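Local structure of minor structural protein 4 (Lactococcus phage Tuc2009, 5E7T) at residues Phe4-Glu9 / Met89-Glu94; Asp11-Pro16 / Tyr54-Ile59; Tyr23-Gly28 / Gly41-Tyr46. The protein is a minor structural protein of the phage that probably forms part of the upper baseplate through an immunoglobulin-like domain. All coordinates share one frame; numbering follows the deposited sequence.

Contact 1. Residues Phe4-Glu9 / Met89-Glu94; sequences FNVVIE and MRFVIE
Phe91 lies against both Val6 and Ile8, and its contacts can be followed outward atom by atom. At the root, CB of Phe91 meets CD1 of Ile8 at 3.8 Å, and the same methyl reaches obliquely up to CD2 of the ring at 4.1 Å. Further out the partner changes. CE2 of Phe91 lies 3.9 Å from CB of Val6, and CZ at the tip is 3.7 Å from Val6 CG2. The second methyl, Val6 CG1, stands above one ring face, displaced toward the rim, a CH-pi contact of 4.3 Å to the centroid.

The flanks are apolar as well. Met89 SD comes in the plane of the Phe4 ring, 3.8 Å from its CE2, an edge-on Met-aromatic contact, while Ile8 CG2 approaches Ile93 CD1. All six residues are buried, and Phe91 also packs on Val20 and Ile93 on Pro16. The strand axes pass 10.1 Å apart and cross at -36°, joined by side chains alone. Far apart in the order of one antiparallel sheet, the two strands face each other because that sheet folds over, as in the sandwich of immunoglobulin-like domains and consistent with the family.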
loop_
_atom_site.group_PDB
_atom_site.type_symbol
_atom_site.label_atom_id
_atom_site.label_comp_id
_atom_site.label_asym_id
_atom_site.label_seq_id
_atom_site.Cartn_x
_atom_site.Cartn_y
_atom_site.Cartn_z
ATOM N N PHE A 4 15.598 -38.298 16.834
ATOM C CA PHE A 4 14.232 -38.237 17.300
ATOM C C PHE A 4 13.553 -37.489 16.186
ATOM O O PHE A 4 14.021 -36.424 15.790
ATOM C CB PHE A 4 14.200 -37.466 18.641
ATOM C CG PHE A 4 12.876 -36.955 19.142
ATOM C CD1 PHE A 4 11.814 -37.823 19.361
ATOM C CD2 PHE A 4 12.713 -35.621 19.475
ATOM C CE1 PHE A 4 10.588 -37.348 19.835
ATOM C CE2 PHE A 4 11.491 -35.149 19.966
ATOM C CZ PHE A 4 10.437 -36.015 20.140
ATOM N N ASN A 5 12.528 -38.090 15.594
ATOM C CA ASN A 5 11.868 -37.521 14.440
ATOM C C ASN A 5 10.417 -37.235 14.696
ATOM O O ASN A 5 9.669 -38.136 15.104
ATOM C CB ASN A 5 12.015 -38.474 13.263
ATOM C CG ASN A 5 13.422 -38.548 12.735
ATOM O OD1 ASN A 5 13.836 -37.727 11.923
ATOM N ND2 ASN A 5 14.196 -39.527 13.179
ATOM N N VAL A 6 10.011 -35.978 14.438
ATOM C CA VAL A 6 8.609 -35.570 14.555
ATOM C C VAL A 6 8.089 -35.268 13.156
ATOM O O VAL A 6 8.671 -34.442 12.453
ATOM C CB VAL A 6 8.345 -34.411 15.560
ATOM C CG1 VAL A 6 6.885 -33.970 15.515
ATOM C CG2 VAL A 6 8.726 -34.812 16.974
ATOM N N VAL A 7 7.008 -35.945 12.760
ATOM C CA VAL A 7 6.364 -35.786 11.460
ATOM C C VAL A 7 5.257 -34.734 11.520
ATOM O O VAL A 7 4.370 -34.818 12.371
ATOM C CB VAL A 7 5.807 -37.132 10.947
ATOM C CG1 VAL A 7 5.025 -36.935 9.658
ATOM C CG2 VAL A 7 6.926 -38.140 10.732
ATOM N N ILE A 8 5.280 -33.775 10.586
ATOM C CA ILE A 8 4.263 -32.738 10.462
ATOM C C ILE A 8 3.687 -32.813 9.067
ATOM O O ILE A 8 4.386 -32.540 8.084
ATOM C CB ILE A 8 4.764 -31.319 10.813
ATOM C CG1 ILE A 8 5.198 -31.241 12.271
ATOM C CG2 ILE A 8 3.674 -30.290 10.526
ATOM C CD1 ILE A 8 6.082 -30.118 12.553
ATOM N N GLU A 9 2.409 -33.211 8.995
ATOM C CA GLU A 9 1.603 -33.330 7.792
ATOM C C GLU A 9 0.887 -32.018 7.575
ATOM O O GLU A 9 0.261 -31.513 8.505
ATOM C CB GLU A 9 0.588 -34.458 7.964
ATOM C CG GLU A 9 1.170 -35.845 7.770
ATOM C CD GLU A 9 0.185 -36.982 7.947
ATOM O OE1 GLU A 9 -1.046 -36.754 7.832
ATOM O OE2 GLU A 9 0.659 -38.115 8.194
ATOM N N MET A 89 7.406 -29.062 23.665
ATOM C CA MET A 89 8.218 -28.896 22.486
ATOM C C MET A 89 7.240 -28.353 21.473
ATOM O O MET A 89 6.201 -28.975 21.207
ATOM C CB MET A 89 8.828 -30.202 22.053
ATOM C CG MET A 89 10.082 -30.000 21.325
ATOM S SD MET A 89 10.926 -31.562 21.160
ATOM C CE MET A 89 11.618 -31.741 22.858
ATOM N N ARG A 90 7.511 -27.126 21.019
ATOM C CA ARG A 90 6.653 -26.364 20.135
ATOM C C ARG A 90 7.257 -26.322 18.727
ATOM O O ARG A 90 8.448 -26.035 18.584
ATOM C CB ARG A 90 6.511 -24.955 20.724
ATOM C CG ARG A 90 5.433 -24.135 20.077
ATOM C CD ARG A 90 5.687 -22.654 20.217
ATOM N NE ARG A 90 4.607 -21.921 19.573
ATOM C CZ ARG A 90 4.632 -20.633 19.264
ATOM N NH1 ARG A 90 5.707 -19.910 19.509
ATOM N NH2 ARG A 90 3.591 -20.069 18.665
ATOM N N PHE A 91 6.436 -26.610 17.691
ATOM C CA PHE A 91 6.829 -26.633 16.276
ATOM C C PHE A 91 5.993 -25.607 15.534
ATOM O O PHE A 91 4.785 -25.749 15.475
ATOM C CB PHE A 91 6.600 -28.039 15.687
ATOM C CG PHE A 91 7.390 -29.139 16.368
ATOM C CD1 PHE A 91 6.991 -29.648 17.604
ATOM C CD2 PHE A 91 8.528 -29.672 15.771
ATOM C CE1 PHE A 91 7.731 -30.647 18.239
ATOM C CE2 PHE A 91 9.269 -30.673 16.412
ATOM C CZ PHE A 91 8.861 -31.155 17.638
ATOM N N VAL A 92 6.608 -24.548 15.022
ATOM C CA VAL A 92 5.840 -23.524 14.321
ATOM C C VAL A 92 6.108 -23.620 12.836
ATOM O O VAL A 92 7.246 -23.376 12.395
ATOM C CB VAL A 92 6.077 -22.073 14.838
ATOM C CG1 VAL A 92 5.115 -21.089 14.182
ATOM C CG2 VAL A 92 5.970 -21.988 16.350
ATOM N N ILE A 93 5.033 -23.937 12.065
ATOM C CA ILE A 93 5.023 -24.028 10.597
ATOM C C ILE A 93 4.882 -22.619 9.995
ATOM O O ILE A 93 4.327 -21.723 10.644
ATOM C CB ILE A 93 3.889 -24.962 10.119
ATOM C CG1 ILE A 93 4.143 -25.481 8.691
ATOM C CG2 ILE A 93 2.504 -24.295 10.265
ATOM C CD1 ILE A 93 3.379 -26.734 8.307
ATOM N N GLU A 94 5.373 -22.431 8.764
ATOM C CA GLU A 94 5.254 -21.167 8.057
ATOM C C GLU A 94 4.748 -21.442 6.654
ATOM O O GLU A 94 5.347 -22.230 5.933
ATOM C CB GLU A 94 6.606 -20.443 8.018
ATOM C CG GLU A 94 6.535 -18.979 7.595
ATOM C CD GLU A 94 7.849 -18.285 7.270
ATOM O OE1 GLU A 94 8.921 -18.763 7.713
ATOM O OE2 GLU A 94 7.797 -17.233 6.592
#

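Contact 2. Residues Asp11-Pro16 / Tyr54-Ile59; sequences DSEYQP and YIRNKI
From Asp11, opposite Asn57, to Gln15, opposite Tyr54, the irregular segment 11-16 runs along the end of a hairpin with matched CA atoms 6.0 to 6.3 Å apart. The hairpin reverses through a type II turn from Ile55 to Lys58, closed by backbone bonds in both directions between those two residues. The loop has its own brace, an ST turn in which Ser12 OG accepts from Tyr14 N.

At the turn, Arg56 grips Glu13 side-on. Its NE gives a nearly straight bond (164°) of 2.8 Å to the syn lone pair of Glu13 OE1, in the guanidinium plane. NH2 reaches Glu13 OE2 at 3.0 Å from a more tilted position, and the carboxylate and guanidinium planes stand 32° apart. Arg56 is extended from CG to NE, and the bend at Glu13 chi2 (-62°) places CD beside it.

At the other end, Gln15 CB lies over the centre of the Tyr54 ring, 3.7 Å from its centroid. The ring's hydroxyl donates to Pro16 O at 2.7 Å, from above the carbonyl plane, while Pro16 CB rests 3.7 Å from Ile59 CD1. Gln15 OE1 turns to a polar side chain of another protein's chain, and Tyr54 joins an antiparallel ladder with a second subunit. The arrangement is an interstrand loop folded over a beta hairpin with a two-residue type II turn, beside a subunit interface.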
loop_
_atom_site.group_PDB
_atom_site.type_symbol
_atom_site.label_atom_id
_atom_site.label_comp_id
_atom_site.label_asym_id
_atom_site.label_seq_id
_atom_site.Cartn_x
_atom_site.Cartn_y
_atom_site.Cartn_z
ATOM N N ASP A 11 -0.971 -28.959 4.372
ATOM C CA ASP A 11 -1.756 -28.749 3.157
ATOM C C ASP A 11 -1.019 -28.053 2.004
ATOM O O ASP A 11 -1.657 -27.797 0.985
ATOM C CB ASP A 11 -3.045 -27.987 3.490
ATOM C CG ASP A 11 -2.871 -26.599 4.071
ATOM O OD1 ASP A 11 -1.723 -26.234 4.415
ATOM O OD2 ASP A 11 -3.893 -25.890 4.227
ATOM N N SER A 12 0.290 -27.739 2.143
ATOM C CA SER A 12 1.074 -27.085 1.092
ATOM C C SER A 12 1.650 -28.084 0.114
ATOM O O SER A 12 2.042 -29.211 0.468
ATOM C CB SER A 12 2.193 -26.223 1.679
ATOM O OG SER A 12 3.047 -25.660 0.693
ATOM N N GLU A 13 1.762 -27.647 -1.134
ATOM C CA GLU A 13 2.358 -28.524 -2.130
ATOM C C GLU A 13 3.843 -28.276 -2.164
ATOM O O GLU A 13 4.527 -28.749 -3.058
ATOM C CB GLU A 13 1.721 -28.297 -3.497
ATOM C CG GLU A 13 0.346 -28.916 -3.623
ATOM C CD GLU A 13 0.259 -30.420 -3.471
ATOM O OE1 GLU A 13 1.200 -31.139 -3.891
ATOM O OE2 GLU A 13 -0.790 -30.880 -2.966
ATOM N N TYR A 14 4.347 -27.533 -1.177
ATOM C CA TYR A 14 5.737 -27.124 -1.119
ATOM C C TYR A 14 6.451 -27.588 0.196
ATOM O O TYR A 14 6.083 -28.621 0.780
ATOM C CB TYR A 14 5.820 -25.607 -1.390
ATOM C CG TYR A 14 5.312 -25.206 -2.767
ATOM C CD1 TYR A 14 6.162 -25.189 -3.872
ATOM C CD2 TYR A 14 3.984 -24.838 -2.966
ATOM C CE1 TYR A 14 5.698 -24.830 -5.141
ATOM C CE2 TYR A 14 3.515 -24.469 -4.229
ATOM C CZ TYR A 14 4.374 -24.478 -5.312
ATOM O OH TYR A 14 3.902 -24.132 -6.552
ATOM N N GLN A 15 7.495 -26.860 0.606
ATOM C CA GLN A 15 8.364 -27.179 1.720
ATOM C C GLN A 15 8.280 -26.137 2.852
ATOM O O GLN A 15 9.219 -25.341 2.982
ATOM C CB GLN A 15 9.802 -27.267 1.200
ATOM C CG GLN A 15 10.078 -28.445 0.293
ATOM C CD GLN A 15 9.616 -28.243 -1.120
ATOM O OE1 GLN A 15 9.890 -27.211 -1.762
ATOM N NE2 GLN A 15 8.882 -29.241 -1.613
ATOM N N PRO A 16 7.222 -26.177 3.726
ATOM C CA PRO A 16 7.088 -25.168 4.793
ATOM C C PRO A 16 8.202 -25.183 5.804
ATOM O O PRO A 16 8.708 -26.236 6.146
ATOM C CB PRO A 16 5.756 -25.526 5.460
ATOM C CG PRO A 16 5.012 -26.216 4.442
ATOM C CD PRO A 16 6.041 -27.047 3.710
ATOM N N TYR A 54 11.676 -33.113 3.382
ATOM C CA TYR A 54 10.315 -33.037 2.881
ATOM C C TYR A 54 9.942 -33.997 1.808
ATOM O O TYR A 54 10.723 -34.251 0.891
ATOM C CB TYR A 54 10.099 -31.638 2.268
ATOM C CG TYR A 54 10.388 -30.471 3.184
ATOM C CD1 TYR A 54 9.393 -29.926 3.986
ATOM C CD2 TYR A 54 11.656 -29.908 3.248
ATOM C CE1 TYR A 54 9.654 -28.859 4.844
ATOM C CE2 TYR A 54 11.937 -28.863 4.127
ATOM C CZ TYR A 54 10.929 -28.341 4.920
ATOM O OH TYR A 54 11.164 -27.281 5.742
ATOM N N ILE A 55 8.688 -34.457 1.873
ATOM C CA ILE A 55 7.957 -35.205 0.840
ATOM C C ILE A 55 6.596 -34.493 0.719
ATOM O O ILE A 55 6.234 -33.715 1.614
ATOM C CB ILE A 55 7.831 -36.745 1.008
ATOM C CG1 ILE A 55 6.932 -37.122 2.200
ATOM C CG2 ILE A 55 9.192 -37.402 1.056
ATOM C CD1 ILE A 55 6.679 -38.531 2.354
ATOM N N ARG A 56 5.848 -34.748 -0.354
ATOM C CA ARG A 56 4.572 -34.071 -0.542
ATOM C C ARG A 56 3.700 -34.148 0.697
ATOM O O ARG A 56 3.395 -35.237 1.157
ATOM C CB ARG A 56 3.847 -34.595 -1.794
ATOM C CG ARG A 56 2.458 -34.029 -1.983
ATOM C CD ARG A 56 1.776 -34.552 -3.206
ATOM N NE ARG A 56 0.539 -33.809 -3.435
ATOM C CZ ARG A 56 -0.668 -34.354 -3.498
ATOM N NH1 ARG A 56 -0.819 -35.666 -3.372
ATOM N NH2 ARG A 56 -1.735 -33.594 -3.705
ATOM N N ASN A 57 3.351 -33.002 1.262
ATOM C CA ASN A 57 2.475 -32.911 2.422
ATOM C C ASN A 57 3.056 -33.406 3.747
ATOM O O ASN A 57 2.344 -33.311 4.740
ATOM C CB ASN A 57 1.137 -33.627 2.157
ATOM C CG ASN A 57 0.344 -33.150 0.968
ATOM O OD1 ASN A 57 0.261 -31.956 0.676
ATOM N ND2 ASN A 57 -0.347 -34.080 0.321
ATOM N N LYS A 58 4.307 -33.917 3.799
ATOM C CA LYS A 58 4.911 -34.412 5.050
ATOM C C LYS A 58 6.330 -33.890 5.287
ATOM O O LYS A 58 7.273 -34.262 4.561
ATOM C CB LYS A 58 4.941 -35.958 5.104
ATOM C CG LYS A 58 3.613 -36.653 4.989
ATOM C CD LYS A 58 3.734 -38.160 5.114
ATOM C CE LYS A 58 3.873 -38.616 6.539
ATOM N NZ LYS A 58 4.005 -40.091 6.639
ATOM N N ILE A 59 6.483 -33.077 6.364
ATOM C CA ILE A 59 7.753 -32.498 6.873
ATOM C C ILE A 59 8.257 -33.468 7.933
ATOM O O ILE A 59 7.470 -33.923 8.757
ATOM C CB ILE A 59 7.553 -31.082 7.527
ATOM C CG1 ILE A 59 6.772 -30.105 6.613
ATOM C CG2 ILE A 59 8.892 -30.473 8.002
ATOM C CD1 ILE A 59 6.448 -28.749 7.226
HETATM O O HOH W 1 11.775 -24.651 3.643
#

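Contact 3. Residues Tyr23-Gly28 / Gly41-Tyr46; sequences YKNSIG and GGERIY
Tyr23 and Ile45 sit where two antiparallel strands part, and beyond them the backbones of 23-28 and 41-46 continue in nearly opposite directions, 168° apart. Glu43 N donates to Lys24 O at 2.9 Å in an almost linear bond (178°). Further along, two residues on from Lys24 and one back from Glu43, the CA atoms of Ser26 and Gly42 come within 3.8 Å, the shortest CA distance between the segments. The backbone conformation at Gly41 and at Gly42 is one in which a CB would strike the preceding carbonyl oxygen.

Beside the backbone bond, Asn25 and Glu43 lie alongside each other and point the same way, amide and carboxylate planes 20° apart. Asn25 ND2, with its partner in the amide plane, donates to the anti side of Glu43 OE2 at 2.8 Å. Asn25 OD1 is hydrogen-bonded to the hydroxyl of Thr86, tying in a neighbouring loop. Lys24 runs obliquely across Glu43, and Lys24 CE is 4.0 Å from Glu43 OE2. In Minor structural protein 5, Lys24 NZ meets the backbone oxygen of Ser277 and Glu43 OE2 its hydroxyl. Tyr23 CB packs against Ile45 CG1 at 3.9 Å, and the Tyr23 hydroxyl goes on to the backbone of another protein's chain.

Ile45 and Tyr46 also pair with a strand of a third subunit. The whole forms the neck of a long loop linking two adjacent antiparallel strands, where several chains of what is probably the baseplate meet.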
loop_
_atom_site.group_PDB
_atom_site.type_symbol
_atom_site.label_atom_id
_atom_site.label_comp_id
_atom_site.label_asym_id
_atom_site.label_seq_id
_atom_site.Cartn_x
_atom_site.Cartn_y
_atom_site.Cartn_z
ATOM N N TYR A 23 10.266 -25.499 26.250
ATOM C CA TYR A 23 10.026 -24.743 27.477
ATOM C C TYR A 23 9.198 -25.529 28.487
ATOM O O TYR A 23 8.343 -26.345 28.109
ATOM C CB TYR A 23 9.403 -23.370 27.195
ATOM C CG TYR A 23 8.177 -23.409 26.312
ATOM C CD1 TYR A 23 8.284 -23.291 24.932
ATOM C CD2 TYR A 23 6.907 -23.540 26.860
ATOM C CE1 TYR A 23 7.161 -23.351 24.114
ATOM C CE2 TYR A 23 5.774 -23.599 26.049
ATOM C CZ TYR A 23 5.905 -23.477 24.678
ATOM O OH TYR A 23 4.784 -23.499 23.886
ATOM N N LYS A 24 9.485 -25.290 29.776
ATOM C CA LYS A 24 8.840 -25.926 30.912
ATOM C C LYS A 24 7.902 -24.958 31.617
ATOM O O LYS A 24 8.220 -23.774 31.754
ATOM C CB LYS A 24 9.917 -26.321 31.920
ATOM C CG LYS A 24 10.346 -27.753 31.835
ATOM C CD LYS A 24 11.695 -27.990 32.473
ATOM C CE LYS A 24 11.731 -27.984 33.973
ATOM N NZ LYS A 24 12.660 -29.025 34.486
ATOM N N ASN A 25 6.800 -25.488 32.163
ATOM C CA ASN A 25 5.833 -24.783 33.027
ATOM C C ASN A 25 5.134 -23.558 32.406
ATOM O O ASN A 25 4.735 -22.641 33.141
ATOM C CB ASN A 25 6.453 -24.406 34.385
ATOM C CG ASN A 25 6.769 -25.596 35.237
ATOM O OD1 ASN A 25 5.887 -26.359 35.633
ATOM N ND2 ASN A 25 8.032 -25.764 35.557
ATOM N N SER A 26 4.862 -23.610 31.087
ATOM C CA SER A 26 4.024 -22.626 30.387
ATOM C C SER A 26 2.580 -22.767 30.980
ATOM O O SER A 26 2.317 -23.751 31.672
ATOM C CB SER A 26 3.998 -22.937 28.898
ATOM O OG SER A 26 3.765 -24.319 28.671
ATOM N N ILE A 27 1.670 -21.798 30.746
ATOM C CA ILE A 27 0.321 -21.819 31.338
ATOM C C ILE A 27 -0.440 -23.093 30.980
ATOM O O ILE A 27 -0.570 -23.412 29.808
ATOM C CB ILE A 27 -0.516 -20.524 31.069
ATOM C CG1 ILE A 27 -0.594 -20.140 29.580
ATOM C CG2 ILE A 27 0.019 -19.362 31.917
ATOM C CD1 ILE A 27 -1.902 -19.664 29.164
ATOM N N GLY A 28 -0.868 -23.836 31.996
ATOM C CA GLY A 28 -1.646 -25.056 31.796
ATOM C C GLY A 28 -0.901 -26.370 31.917
ATOM O O GLY A 28 -1.538 -27.434 31.899
ATOM N N GLY A 41 4.067 -18.264 33.324
ATOM C CA GLY A 41 4.086 -18.029 31.880
ATOM C C GLY A 41 5.065 -18.918 31.159
ATOM O O GLY A 41 4.951 -19.100 29.953
ATOM N N GLY A 42 6.022 -19.470 31.899
ATOM C CA GLY A 42 7.004 -20.382 31.338
ATOM C C GLY A 42 8.432 -20.036 31.673
ATOM O O GLY A 42 8.791 -18.861 31.712
ATOM N N GLU A 43 9.258 -21.065 31.899
ATOM C CA GLU A 43 10.675 -20.931 32.227
ATOM C C GLU A 43 11.441 -20.625 30.931
ATOM O O GLU A 43 10.822 -20.217 29.946
ATOM C CB GLU A 43 11.192 -22.227 32.875
ATOM C CG GLU A 43 10.805 -22.433 34.327
ATOM C CD GLU A 43 11.338 -23.730 34.920
ATOM O OE1 GLU A 43 12.554 -24.010 34.793
ATOM O OE2 GLU A 43 10.526 -24.471 35.519
ATOM N N ARG A 44 12.779 -20.802 30.924
ATOM C CA ARG A 44 13.613 -20.533 29.751
ATOM C C ARG A 44 13.092 -21.291 28.512
ATOM O O ARG A 44 12.701 -22.459 28.621
ATOM C CB ARG A 44 15.088 -20.851 30.051
ATOM C CG ARG A 44 16.077 -20.435 28.968
ATOM C CD ARG A 44 17.545 -20.573 29.372
ATOM N NE ARG A 44 17.908 -19.608 30.414
ATOM C CZ ARG A 44 18.320 -18.364 30.199
ATOM N NH1 ARG A 44 18.453 -17.904 28.960
ATOM N NH2 ARG A 44 18.603 -17.569 31.217
ATOM N N ILE A 45 12.976 -20.558 27.379
ATOM C CA ILE A 45 12.580 -21.045 26.056
ATOM C C ILE A 45 13.889 -21.294 25.339
ATOM O O ILE A 45 14.736 -20.409 25.287
ATOM C CB ILE A 45 11.741 -20.005 25.283
ATOM C CG1 ILE A 45 10.375 -19.791 25.950
ATOM C CG2 ILE A 45 11.600 -20.402 23.812
ATOM C CD1 ILE A 45 9.648 -18.659 25.467
ATOM N N TYR A 46 14.081 -22.505 24.839
ATOM C CA TYR A 46 15.297 -22.873 24.129
ATOM C C TYR A 46 14.920 -23.080 22.681
ATOM O O TYR A 46 13.899 -23.710 22.401
ATOM C CB TYR A 46 15.860 -24.192 24.680
ATOM C CG TYR A 46 16.347 -24.140 26.110
ATOM C CD1 TYR A 46 15.468 -24.330 27.177
ATOM C CD2 TYR A 46 17.701 -23.996 26.400
ATOM C CE1 TYR A 46 15.919 -24.324 28.497
ATOM C CE2 TYR A 46 18.162 -23.979 27.715
ATOM C CZ TYR A 46 17.270 -24.156 28.761
ATOM O OH TYR A 46 17.739 -24.144 30.056
HETATM O O HOH W 2 2.723 -19.685 28.624
#

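Overall arrangement
From the N terminus, strand 4-10 opens the outermost loop, which contact 1 closes only when strand 87-94 arrives some 80 residues later. Segment 11-16 follows at once and waits for the hairpin at 54-59, so contact 2 closes a second loop within the first. Inside that, strand 17-24 leads to contact 3, which closes the innermost and shortest loop as strand 45-55 begins. The three therefore nest and none cross. Contact 1 joins the two layers near the centre of the chain and touches both others. Contacts 2 and 3 share strand 45-55 but lie at its opposite ends, their nearest atoms about 17 Å apart, each beside a different copy of the protein.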